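Ferritin light chain (PDB 1Z6O) helps store iron in a soluble, non-toxic form within a 24-chain shell, probably promoting nucleation of the ferrihydrite core while partner heavy chains oxidise the iron. Local coordinates at residues A9-C12 with S18-L21; T95-K100 with L154-I159; E135-A140 with E169-K174; A179-D184 with Y202-Y207. All blocks are in the same frame, centred on the assembly; numbering follows the deposited sequence.

Interaction 1: residues A9-C12 with S18-L21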
loop_
_atom_site.group_PDB
_atom_site.type_symbol
_atom_site.label_atom_id
_atom_site.label_comp_id
_atom_site.label_asym_id
_atom_site.label_seq_id
_atom_site.Cartn_x
_atom_site.Cartn_y
_atom_site.Cartn_z
ATOM N N ALA A 9 21.266 4.141 60.321
ATOM C CA ALA A 9 21.906 3.224 61.269
ATOM C C ALA A 9 21.555 3.616 62.704
ATOM O O ALA A 9 21.234 2.762 63.525
ATOM C CB ALA A 9 23.426 3.238 61.076
ATOM N N LEU A 10 21.608 4.908 62.999
ATOM C CA LEU A 10 21.286 5.390 64.335
ATOM C C LEU A 10 19.805 5.222 64.680
ATOM O O LEU A 10 19.467 4.602 65.685
ATOM C CB LEU A 10 21.676 6.864 64.475
ATOM C CG LEU A 10 23.179 7.172 64.411
ATOM C CD1 LEU A 10 23.407 8.678 64.416
ATOM C CD2 LEU A 10 23.883 6.520 65.592
ATOM N N ASP A 11 18.923 5.763 63.844
ATOM C CA ASP A 11 17.486 5.684 64.099
ATOM C C ASP A 11 16.854 4.303 64.005
ATOM O O ASP A 11 15.834 4.052 64.640
ATOM C CB ASP A 11 16.731 6.647 63.179
ATOM C CG ASP A 11 16.850 8.094 63.625
ATOM O OD1 ASP A 11 16.574 8.362 64.815
ATOM O OD2 ASP A 11 17.209 8.961 62.793
ATOM N N CYS A 12 17.439 3.406 63.218
ATOM C CA CYS A 12 16.878 2.067 63.090
ATOM C C CYS A 12 17.413 1.138 64.176
ATOM O O CYS A 12 17.264 -0.081 64.094
ATOM C CB CYS A 12 17.165 1.485 61.698
ATOM S SG CYS A 12 16.233 2.301 60.353
ATOM N N SER A 18 12.123 6.737 67.084
ATOM C CA SER A 18 11.743 7.698 66.057
ATOM C C SER A 18 12.556 7.429 64.795
ATOM O O SER A 18 13.446 6.575 64.787
ATOM C CB SER A 18 12.010 9.124 66.541
ATOM O OG SER A 18 13.392 9.320 66.793
ATOM N N LEU A 19 12.250 8.160 63.730
ATOM C CA LEU A 19 12.964 7.997 62.473
ATOM C C LEU A 19 13.003 9.354 61.777
ATOM O O LEU A 19 12.352 9.559 60.753
ATOM C CB LEU A 19 12.246 6.953 61.604
ATOM C CG LEU A 19 13.061 6.293 60.492
ATOM C CD1 LEU A 19 14.223 5.540 61.109
ATOM C CD2 LEU A 19 12.186 5.342 59.677
ATOM N N ALA A 20 13.780 10.280 62.332
ATOM C CA ALA A 20 13.880 11.630 61.778
ATOM C C ALA A 20 14.552 11.696 60.401
ATOM O O ALA A 20 14.036 12.334 59.478
ATOM C CB ALA A 20 14.617 12.532 62.764
ATOM N N LEU A 21 15.704 11.044 60.281
ATOM C CA LEU A 21 16.469 11.006 59.032
ATOM C C LEU A 21 16.646 12.384 58.388
ATOM O O LEU A 21 16.333 12.578 57.214
ATOM C CB LEU A 21 15.795 10.056 58.033
ATOM C CG LEU A 21 15.506 8.645 58.560
ATOM C CD1 LEU A 21 14.949 7.795 57.424
ATOM C CD2 LEU A 21 16.776 8.012 59.120
#
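Asp11, on the last turn of helix 4-11, meets the returning chain at Leu19, their CA atoms 5.3 Å apart. Asp11 CB bears on the methyl CD1 of Leu19 at 3.4 Å, the closest approach of the two side chains. Leu19 reaches this place because CG stands opposite its backbone N (chi1 -160°), which carries CD1 in against Asp11 CB; the same methyl lies 3.9 Å from Cys12 SG. Asp11 has CG opposite its own carbonyl carbon (chi1 -76°), and its carboxylate therefore spreads along the backbone of 18-21. Asp11 OD2 lies near two amides without bonding to either: Leu21 N is at 3.6 Å and Ala20 N at 3.7 Å. The attraction is probably a loose electrostatic one, and Ala20 N, buried here, has no partner in the model. The methyl CD2 of Leu21 lies 3.8 Å from Asp11 OD2.

The contact closes a tight return of the amino-terminal extension, which the Cys4-Cys24 disulfide also ties. Cys12 SG is bonded to Cys3 of a neighbouring heavy chain, so the turn carries the covalent link between light and heavy subunits. Leu21 lies back on Asp7 and Val8 of helix 4-11, and with Cys12 it packs on Leu123 of a second light chain, whose Lys186 NZ is hydrogen-bonded to Ala20 O; the extension thus lies far from its own bundle, against helices 122-148 and 157-190 of that neighbour.

Interaction 2: residues T95-K100 with L154-I159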
loop_
_atom_site.group_PDB
_atom_site.type_symbol
_atom_site.label_atom_id
_atom_site.label_comp_id
_atom_site.label_asym_id
_atom_site.label_seq_id
_atom_site.Cartn_x
_atom_site.Cartn_y
_atom_site.Cartn_z
ATOM N N THR A 95 12.068 22.388 44.460
ATOM C CA THR A 95 11.816 21.165 45.226
ATOM C C THR A 95 12.728 20.021 44.802
ATOM O O THR A 95 13.063 19.159 45.616
ATOM C CB THR A 95 10.343 20.714 45.130
ATOM O OG1 THR A 95 9.989 20.493 43.760
ATOM C CG2 THR A 95 9.430 21.782 45.732
ATOM N N LYS A 96 13.131 20.002 43.536
ATOM C CA LYS A 96 14.049 18.957 43.079
ATOM C C LYS A 96 15.360 19.044 43.877
ATOM O O LYS A 96 15.964 18.022 44.211
ATOM C CB LYS A 96 14.366 19.127 41.583
ATOM C CG LYS A 96 15.433 18.139 41.092
ATOM C CD LYS A 96 15.483 18.017 39.565
ATOM C CE LYS A 96 15.951 19.292 38.910
ATOM N NZ LYS A 96 15.997 19.137 37.422
ATOM N N ARG A 97 15.792 20.269 44.182
ATOM C CA ARG A 97 17.031 20.479 44.931
ATOM C C ARG A 97 16.855 20.389 46.452
ATOM O O ARG A 97 17.748 20.766 47.211
ATOM C CB ARG A 97 17.678 21.823 44.533
ATOM C CG ARG A 97 18.171 21.872 43.061
ATOM C CD ARG A 97 19.233 20.784 42.770
ATOM N NE ARG A 97 20.354 20.844 43.708
ATOM C CZ ARG A 97 21.379 21.690 43.619
ATOM N NH1 ARG A 97 21.457 22.565 42.618
ATOM N NH2 ARG A 97 22.322 21.680 44.553
ATOM N N GLY A 98 15.696 19.904 46.897
ATOM C CA GLY A 98 15.484 19.700 48.325
ATOM C C GLY A 98 15.005 20.866 49.156
ATOM O O GLY A 98 15.018 20.806 50.378
ATOM N N ASP A 99 14.555 21.924 48.503
ATOM C CA ASP A 99 14.093 23.110 49.215
ATOM C C ASP A 99 12.565 23.129 49.125
ATOM O O ASP A 99 11.945 22.179 48.634
ATOM C CB ASP A 99 14.717 24.336 48.533
ATOM C CG ASP A 99 14.642 25.608 49.368
ATOM O OD1 ASP A 99 14.200 25.567 50.536
ATOM O OD2 ASP A 99 15.042 26.666 48.829
ATOM N N LYS A 100 11.947 24.180 49.635
ATOM C CA LYS A 100 10.503 24.289 49.532
ATOM C C LYS A 100 10.189 25.695 49.075
ATOM O O LYS A 100 10.871 26.652 49.444
ATOM C CB LYS A 100 9.815 23.978 50.858
ATOM C CG LYS A 100 9.987 24.980 51.949
ATOM C CD LYS A 100 9.133 24.549 53.135
ATOM C CE LYS A 100 9.386 25.409 54.358
ATOM N NZ LYS A 100 8.690 24.860 55.557
ATOM N N LEU A 154 30.059 29.058 48.365
ATOM C CA LEU A 154 28.975 28.513 47.565
ATOM C C LEU A 154 29.398 28.381 46.107
ATOM O O LEU A 154 29.838 29.350 45.492
ATOM C CB LEU A 154 27.741 29.421 47.665
ATOM C CG LEU A 154 26.588 29.204 46.667
ATOM C CD1 LEU A 154 26.026 27.809 46.805
ATOM C CD2 LEU A 154 25.500 30.238 46.926
ATOM N N HIS A 155 29.301 27.169 45.574
ATOM C CA HIS A 155 29.585 26.947 44.162
ATOM C C HIS A 155 28.533 25.938 43.717
ATOM O O HIS A 155 28.609 24.759 44.072
ATOM C CB HIS A 155 30.984 26.375 43.919
ATOM C CG HIS A 155 31.345 26.316 42.466
ATOM N ND1 HIS A 155 31.486 27.451 41.692
ATOM C CD2 HIS A 155 31.533 25.265 41.630
ATOM C CE1 HIS A 155 31.743 27.100 40.442
ATOM N NE2 HIS A 155 31.776 25.780 40.376
ATOM N N ASP A 156 27.535 26.402 42.968
ATOM C CA ASP A 156 26.483 25.494 42.518
ATOM C C ASP A 156 26.304 25.566 41.006
ATOM O O ASP A 156 25.491 26.334 40.485
ATOM C CB ASP A 156 25.162 25.803 43.220
ATOM C CG ASP A 156 24.217 24.619 43.180
ATOM O OD1 ASP A 156 23.912 24.153 42.058
ATOM O OD2 ASP A 156 23.801 24.135 44.255
ATOM N N PRO A 157 27.084 24.764 40.280
ATOM C CA PRO A 157 26.989 24.765 38.820
ATOM C C PRO A 157 25.720 24.107 38.293
ATOM O O PRO A 157 25.417 24.227 37.107
ATOM C CB PRO A 157 28.272 24.049 38.383
ATOM C CG PRO A 157 28.546 23.105 39.519
ATOM C CD PRO A 157 28.189 23.908 40.760
ATOM N N GLU A 158 24.977 23.417 39.158
ATOM C CA GLU A 158 23.725 22.800 38.712
ATOM C C GLU A 158 22.734 23.941 38.471
ATOM O O GLU A 158 22.050 23.976 37.446
ATOM C CB GLU A 158 23.180 21.826 39.764
ATOM C CG GLU A 158 22.056 20.909 39.236
ATOM C CD GLU A 158 20.689 21.597 39.102
ATOM O OE1 GLU A 158 19.946 21.243 38.155
ATOM O OE2 GLU A 158 20.340 22.467 39.940
ATOM N N ILE A 159 22.662 24.880 39.410
ATOM C CA ILE A 159 21.780 26.040 39.237
ATOM C C ILE A 159 22.279 26.874 38.049
ATOM O O ILE A 159 21.487 27.366 37.243
ATOM C CB ILE A 159 21.768 26.949 40.496
ATOM C CG1 ILE A 159 21.110 26.216 41.672
ATOM C CG2 ILE A 159 21.029 28.264 40.184
ATOM C CD1 ILE A 159 19.664 25.745 41.396
HETATM O O HOH W 1 18.948 19.274 36.836
#
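Arg97 spans the gap to Asp156 and Glu158 in a buried salt-bridge network. From CB, which is directed at the 154-159 segment, the chain bends at both chi2 and chi3: Arg97 CG passes Glu158 OE2, and Arg97 CD lies 3.5 Å from it. NE runs on past the same oxygen without bonding to it. At the tip, Arg97 NH1 donates to Glu158 OE2 at 2.9 Å, reaching it on its anti side, with the carboxylate standing 87° to the guanidinium. Arg97 NH1 also donates to Asp156 OD1 (3.0 Å, nearly straight at 165°), while Arg97 NH2 takes Asp156 OD2 at 2.9 Å through the oxygen's syn lone pair, gripping the aspartate end-on. Ile159 CG1 and CD1 both lie 3.8 Å from Arg97 NH1.

Asp156 OD1 also accepts from Ile159 N at 3.0 Å, making Asp156 the N-cap of helix 157-190. Glu158 OE2 is shared with His93 NE2, and Glu158 OE1 accepts a hydrogen bond from a water that accepts from Lys96 NZ. The network joins the carboxyl end of helix 70-96, closed by a Schellman motif at Gly98, to the start of helix 157-190; Tyr28 adds a cation-pi contact to Arg97, and Val37 and Leu41 of helix 37-61 pack on Ile159.

Interaction 3: residues E135-A140 with E169-K174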
loop_
_atom_site.group_PDB
_atom_site.type_symbol
_atom_site.label_atom_id
_atom_site.label_comp_id
_atom_site.label_asym_id
_atom_site.label_seq_id
_atom_site.Cartn_x
_atom_site.Cartn_y
_atom_site.Cartn_z
ATOM N N GLU A 135 14.635 42.826 32.651
ATOM C CA GLU A 135 14.689 42.621 34.100
ATOM C C GLU A 135 14.739 41.118 34.405
ATOM O O GLU A 135 15.503 40.683 35.266
ATOM C CB GLU A 135 13.478 43.268 34.800
ATOM C CG GLU A 135 13.430 42.958 36.308
ATOM C CD GLU A 135 12.232 43.585 37.026
ATOM O OE1 GLU A 135 11.083 43.450 36.547
ATOM O OE2 GLU A 135 12.445 44.206 38.087
ATOM N N LEU A 136 13.931 40.315 33.709
ATOM C CA LEU A 136 13.975 38.863 33.931
ATOM C C LEU A 136 15.363 38.324 33.574
ATOM O O LEU A 136 15.903 37.447 34.260
ATOM C CB LEU A 136 12.932 38.144 33.065
ATOM C CG LEU A 136 11.466 38.281 33.494
ATOM C CD1 LEU A 136 10.545 37.777 32.378
ATOM C CD2 LEU A 136 11.241 37.476 34.772
ATOM N N ALA A 137 15.936 38.844 32.494
ATOM C CA ALA A 137 17.250 38.391 32.039
ATOM C C ALA A 137 18.355 38.782 33.015
ATOM O O ALA A 137 19.236 37.976 33.314
ATOM C CB ALA A 137 17.553 38.959 30.639
ATOM N N GLU A 138 18.320 40.015 33.512
ATOM C CA GLU A 138 19.351 40.452 34.444
ATOM C C GLU A 138 19.201 39.766 35.798
ATOM O O GLU A 138 20.184 39.587 36.521
ATOM C CB GLU A 138 19.339 41.984 34.573
ATOM C CG GLU A 138 19.835 42.632 33.266
ATOM C CD GLU A 138 19.845 44.146 33.295
ATOM O OE1 GLU A 138 19.242 44.726 34.218
ATOM O OE2 GLU A 138 20.447 44.758 32.382
ATOM N N ARG A 139 17.979 39.376 36.144
ATOM C CA ARG A 139 17.781 38.655 37.400
ATOM C C ARG A 139 18.442 37.276 37.231
ATOM O O ARG A 139 19.057 36.763 38.160
ATOM C CB ARG A 139 16.288 38.495 37.716
ATOM C CG ARG A 139 16.012 37.790 39.058
ATOM C CD ARG A 139 16.399 38.667 40.257
ATOM N NE ARG A 139 15.486 39.800 40.417
ATOM C CZ ARG A 139 14.263 39.719 40.943
ATOM N NH1 ARG A 139 13.779 38.554 41.382
ATOM N NH2 ARG A 139 13.517 40.812 41.021
ATOM N N ALA A 140 18.322 36.662 36.052
ATOM C CA ALA A 140 18.979 35.369 35.851
ATOM C C ALA A 140 20.500 35.543 35.959
ATOM O O ALA A 140 21.180 34.688 36.515
ATOM C CB ALA A 140 18.613 34.765 34.477
ATOM N N GLU A 169 19.737 31.507 27.396
ATOM C CA GLU A 169 19.839 31.451 25.935
ATOM C C GLU A 169 18.658 32.130 25.266
ATOM O O GLU A 169 18.829 32.958 24.373
ATOM C CB GLU A 169 19.893 30.010 25.431
ATOM C CG GLU A 169 20.958 29.147 26.049
ATOM C CD GLU A 169 20.984 27.746 25.441
ATOM O OE1 GLU A 169 19.895 27.150 25.264
ATOM O OE2 GLU A 169 22.091 27.239 25.149
ATOM N N ASP A 170 17.452 31.790 25.703
ATOM C CA ASP A 170 16.262 32.363 25.091
ATOM C C ASP A 170 15.997 33.829 25.386
ATOM O O ASP A 170 15.356 34.507 24.585
ATOM C CB ASP A 170 15.035 31.532 25.451
ATOM C CG ASP A 170 15.124 30.114 24.910
ATOM O OD1 ASP A 170 15.602 29.944 23.763
ATOM O OD2 ASP A 170 14.713 29.172 25.626
ATOM N N HIS A 171 16.466 34.328 26.527
ATOM C CA HIS A 171 16.264 35.740 26.846
ATOM C C HIS A 171 16.868 36.639 25.768
ATOM O O HIS A 171 16.269 37.639 25.391
ATOM C CB HIS A 171 16.908 36.100 28.197
ATOM C CG HIS A 171 16.126 35.633 29.386
ATOM N ND1 HIS A 171 16.702 35.435 30.624
ATOM C CD2 HIS A 171 14.809 35.342 29.532
ATOM C CE1 HIS A 171 15.773 35.040 31.482
ATOM N NE2 HIS A 171 14.616 34.975 30.844
ATOM N N ALA A 172 18.055 36.293 25.280
ATOM C CA ALA A 172 18.710 37.130 24.271
ATOM C C ALA A 172 17.858 37.259 23.012
ATOM O O ALA A 172 17.751 38.335 22.436
ATOM C CB ALA A 172 20.094 36.562 23.918
ATOM N N GLU A 173 17.243 36.160 22.591
ATOM C CA GLU A 173 16.391 36.181 21.398
ATOM C C GLU A 173 15.152 37.047 21.610
ATOM O O GLU A 173 14.777 37.839 20.736
ATOM C CB GLU A 173 15.928 34.759 21.050
ATOM C CG GLU A 173 17.036 33.800 20.645
ATOM C CD GLU A 173 17.704 34.199 19.341
ATOM O OE1 GLU A 173 17.000 34.717 18.446
ATOM O OE2 GLU A 173 18.928 33.984 19.205
ATOM N N LYS A 174 14.496 36.884 22.757
ATOM C CA LYS A 174 13.285 37.662 23.033
ATOM C C LYS A 174 13.565 39.150 23.127
ATOM O O LYS A 174 12.791 39.970 22.634
ATOM C CB LYS A 174 12.631 37.230 24.353
ATOM C CG LYS A 174 11.845 35.934 24.306
ATOM C CD LYS A 174 11.153 35.710 25.653
ATOM C CE LYS A 174 10.293 34.452 25.665
ATOM N NZ LYS A 174 9.610 34.239 26.987
HETATM O O HOH W 2 19.424 36.069 31.150
#
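His171 inserts its imidazole against Leu136, Ala137 and Ala140 where helices 122-148 and 157-190 run antiparallel in the ferritin four-helix bundle. The short axes are 9.9 Å apart at 153°, and Ala137 and His171 are the facing pair.

The direct contact is packing. CG of His171 stands opposite its carbonyl carbon (chi1 -76°), placing one ring face over Ala137 N, which lies 3.8 Å above the plane and toward the rim. His171 ND1 approaches Ala137 CA at 3.3 Å, and the methyl of Ala137 also touches His171 CB. Ala140 CB meets the ring edge, 4.1 Å from His171 CE1. Such small residues let the ring come close to the helix backbone. Leu136 O, 3.7 Å from His171 CE1, accepts from Ala140 N and from Tyr44 OH of helix 37-61, whose side chain also touches His171. Tyr28 of a third light chain packs on Ala137 and Ala172.

A water makes the polar link. Replacing His171 by an alanine is likely to open a gap over Ala137 and leave that water without its ring partner. Lying in the imidazole plane, the water sits 2.8 Å from His171 ND1 and donates to Ala137 O at 2.9 Å.

Interaction 4: residues A179-D184 with Y202-Y207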
loop_
_atom_site.group_PDB
_atom_site.type_symbol
_atom_site.label_atom_id
_atom_site.label_comp_id
_atom_site.label_asym_id
_atom_site.label_seq_id
_atom_site.Cartn_x
_atom_site.Cartn_y
_atom_site.Cartn_z
ATOM N N ALA A 179 13.334 44.569 20.995
ATOM C CA ALA A 179 14.071 45.802 20.696
ATOM C C ALA A 179 13.841 46.163 19.223
ATOM O O ALA A 179 13.678 47.336 18.878
ATOM C CB ALA A 179 15.575 45.617 20.959
ATOM N N GLY A 180 13.847 45.151 18.357
ATOM C CA GLY A 180 13.613 45.396 16.939
ATOM C C GLY A 180 12.216 45.972 16.719
ATOM O O GLY A 180 12.039 46.878 15.899
ATOM N N HIS A 181 11.218 45.457 17.437
ATOM C CA HIS A 181 9.851 45.974 17.283
ATOM C C HIS A 181 9.799 47.452 17.673
ATOM O O HIS A 181 9.133 48.239 17.001
ATOM C CB HIS A 181 8.833 45.213 18.161
ATOM C CG HIS A 181 8.650 43.774 17.790
ATOM N ND1 HIS A 181 8.970 43.277 16.545
ATOM C CD2 HIS A 181 8.135 42.735 18.491
ATOM C CE1 HIS A 181 8.660 41.992 16.493
ATOM N NE2 HIS A 181 8.151 41.638 17.661
ATOM N N THR A 182 10.479 47.843 18.755
ATOM C CA THR A 182 10.435 49.251 19.143
ATOM C C THR A 182 11.122 50.114 18.099
ATOM O O THR A 182 10.692 51.242 17.864
ATOM C CB THR A 182 11.068 49.535 20.547
ATOM O OG1 THR A 182 12.484 49.312 20.506
ATOM C CG2 THR A 182 10.440 48.642 21.598
ATOM N N SER A 183 12.185 49.605 17.466
ATOM C CA SER A 183 12.861 50.380 16.415
ATOM C C SER A 183 11.922 50.585 15.229
ATOM O O SER A 183 11.894 51.660 14.629
ATOM C CB SER A 183 14.118 49.666 15.888
ATOM O OG SER A 183 15.097 49.572 16.893
ATOM N N ASP A 184 11.185 49.541 14.862
ATOM C CA ASP A 184 10.256 49.667 13.743
ATOM C C ASP A 184 9.190 50.721 14.036
ATOM O O ASP A 184 8.900 51.556 13.184
ATOM C CB ASP A 184 9.581 48.326 13.435
ATOM C CG ASP A 184 10.545 47.320 12.777
ATOM O OD1 ASP A 184 11.586 47.744 12.232
ATOM O OD2 ASP A 184 10.259 46.104 12.790
ATOM N N TYR A 202 -1.365 49.153 11.617
ATOM C CA TYR A 202 -2.226 48.080 11.124
ATOM C C TYR A 202 -1.362 47.002 10.447
ATOM O O TYR A 202 -1.490 45.803 10.723
ATOM C CB TYR A 202 -3.235 48.661 10.126
ATOM C CG TYR A 202 -4.027 47.623 9.361
ATOM C CD1 TYR A 202 -4.861 46.718 10.020
ATOM C CD2 TYR A 202 -3.964 47.567 7.971
ATOM C CE1 TYR A 202 -5.621 45.778 9.305
ATOM C CE2 TYR A 202 -4.720 46.639 7.250
ATOM C CZ TYR A 202 -5.544 45.752 7.922
ATOM O OH TYR A 202 -6.299 44.856 7.206
ATOM N N VAL A 203 -0.475 47.430 9.558
ATOM C CA VAL A 203 0.403 46.491 8.859
ATOM C C VAL A 203 1.318 45.754 9.849
ATOM O O VAL A 203 1.548 44.544 9.733
ATOM C CB VAL A 203 1.257 47.244 7.803
ATOM C CG1 VAL A 203 2.391 46.349 7.278
ATOM C CG2 VAL A 203 0.343 47.676 6.630
ATOM N N PHE A 204 1.832 46.482 10.829
ATOM C CA PHE A 204 2.714 45.873 11.822
ATOM C C PHE A 204 1.949 44.834 12.647
ATOM O O PHE A 204 2.472 43.752 12.930
ATOM C CB PHE A 204 3.300 46.942 12.744
ATOM C CG PHE A 204 4.389 46.419 13.640
ATOM C CD1 PHE A 204 5.668 46.187 13.135
ATOM C CD2 PHE A 204 4.122 46.105 14.971
ATOM C CE1 PHE A 204 6.675 45.640 13.945
ATOM C CE2 PHE A 204 5.118 45.557 15.791
ATOM C CZ PHE A 204 6.393 45.325 15.275
ATOM N N ASP A 205 0.715 45.151 13.040
ATOM C CA ASP A 205 -0.074 44.179 13.802
ATOM C C ASP A 205 -0.326 42.912 12.980
ATOM O O ASP A 205 -0.294 41.803 13.515
ATOM C CB ASP A 205 -1.419 44.766 14.242
ATOM C CG ASP A 205 -2.241 43.768 15.062
ATOM O OD1 ASP A 205 -3.119 43.077 14.497
ATOM O OD2 ASP A 205 -1.980 43.653 16.279
ATOM N N GLU A 206 -0.576 43.069 11.678
ATOM C CA GLU A 206 -0.804 41.907 10.814
ATOM C C GLU A 206 0.479 41.075 10.744
ATOM O O GLU A 206 0.443 39.841 10.726
ATOM C CB GLU A 206 -1.215 42.364 9.407
ATOM C CG GLU A 206 -2.609 43.010 9.353
ATOM C CD GLU A 206 -3.728 42.004 9.624
ATOM O OE1 GLU A 206 -3.724 40.931 8.984
ATOM O OE2 GLU A 206 -4.613 42.284 10.464
ATOM N N TYR A 207 1.615 41.759 10.706
ATOM C CA TYR A 207 2.918 41.094 10.679
ATOM C C TYR A 207 3.111 40.280 11.975
ATOM O O TYR A 207 3.593 39.143 11.938
ATOM C CB TYR A 207 4.025 42.141 10.554
ATOM C CG TYR A 207 5.416 41.606 10.802
ATOM C CD1 TYR A 207 6.034 40.763 9.878
ATOM C CD2 TYR A 207 6.127 41.965 11.952
ATOM C CE1 TYR A 207 7.327 40.289 10.085
ATOM C CE2 TYR A 207 7.430 41.496 12.171
ATOM C CZ TYR A 207 8.018 40.660 11.228
ATOM O OH TYR A 207 9.302 40.203 11.414
#
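In one segment with His181 and Asp184, which meet Phe204, Ala179 O holds two donors on the same face of its carbonyl plane. Thr182 OG1 donates to Ala179 O at 2.8 Å, and Ser183 N adds the helical bond to it at 3.1 Å.

Across the contact an aromatic pair dominates, with a carboxylate beside it. Phe204 has CG opposite its backbone N (chi1 -170°), which sends the ring out toward helix 157-190. Its edge is turned to the face of His181 in an offset edge-to-face pair, with centroids 5.3 Å apart and planes at 83°. Phe204 CZ comes to 3.5 Å from His181 ND1. Phe204 CE1 lies 3.8 Å from Asp184 OD2, the oxygen standing near the ring plane, where its negative charge probably favours the hydrogen-bearing edge. That carboxylate is bridged through OD1 to Arg53 of a neighbouring heavy chain. Replacing Phe204 by an alanine would probably open a gap between the helices and leave the His181 face without its edge-on neighbour.

Leu185 and Phe188 of helix 157-190 also pack on Phe204, and Leu126 of helix 122-148 on His181; the short helix 197-211, the fifth helix of ferritins, is thereby joined to the end of the bundle.

Helix 157-190 is the thread through three of the contacts: interaction 2 lies at its start, interaction 3 midway and interaction 4 near its end, with centres about 20 Å and 21 Å apart in turn. Interactions 2 and 3 interleave along the chain, their segments alternating, as expected where helices 70-96, 122-148 and 157-190 belong to one bundle; interaction 4 follows both and attaches helix 197-211. Interaction 1 comes first and stands apart in the amino-terminal extension, its centre about 25 Å from that of interaction 2 and 63 Å from that of interaction 4. All four are lined by other subunits, so the contacts within the chain and the packing of the 24-chain shell are probably coupled.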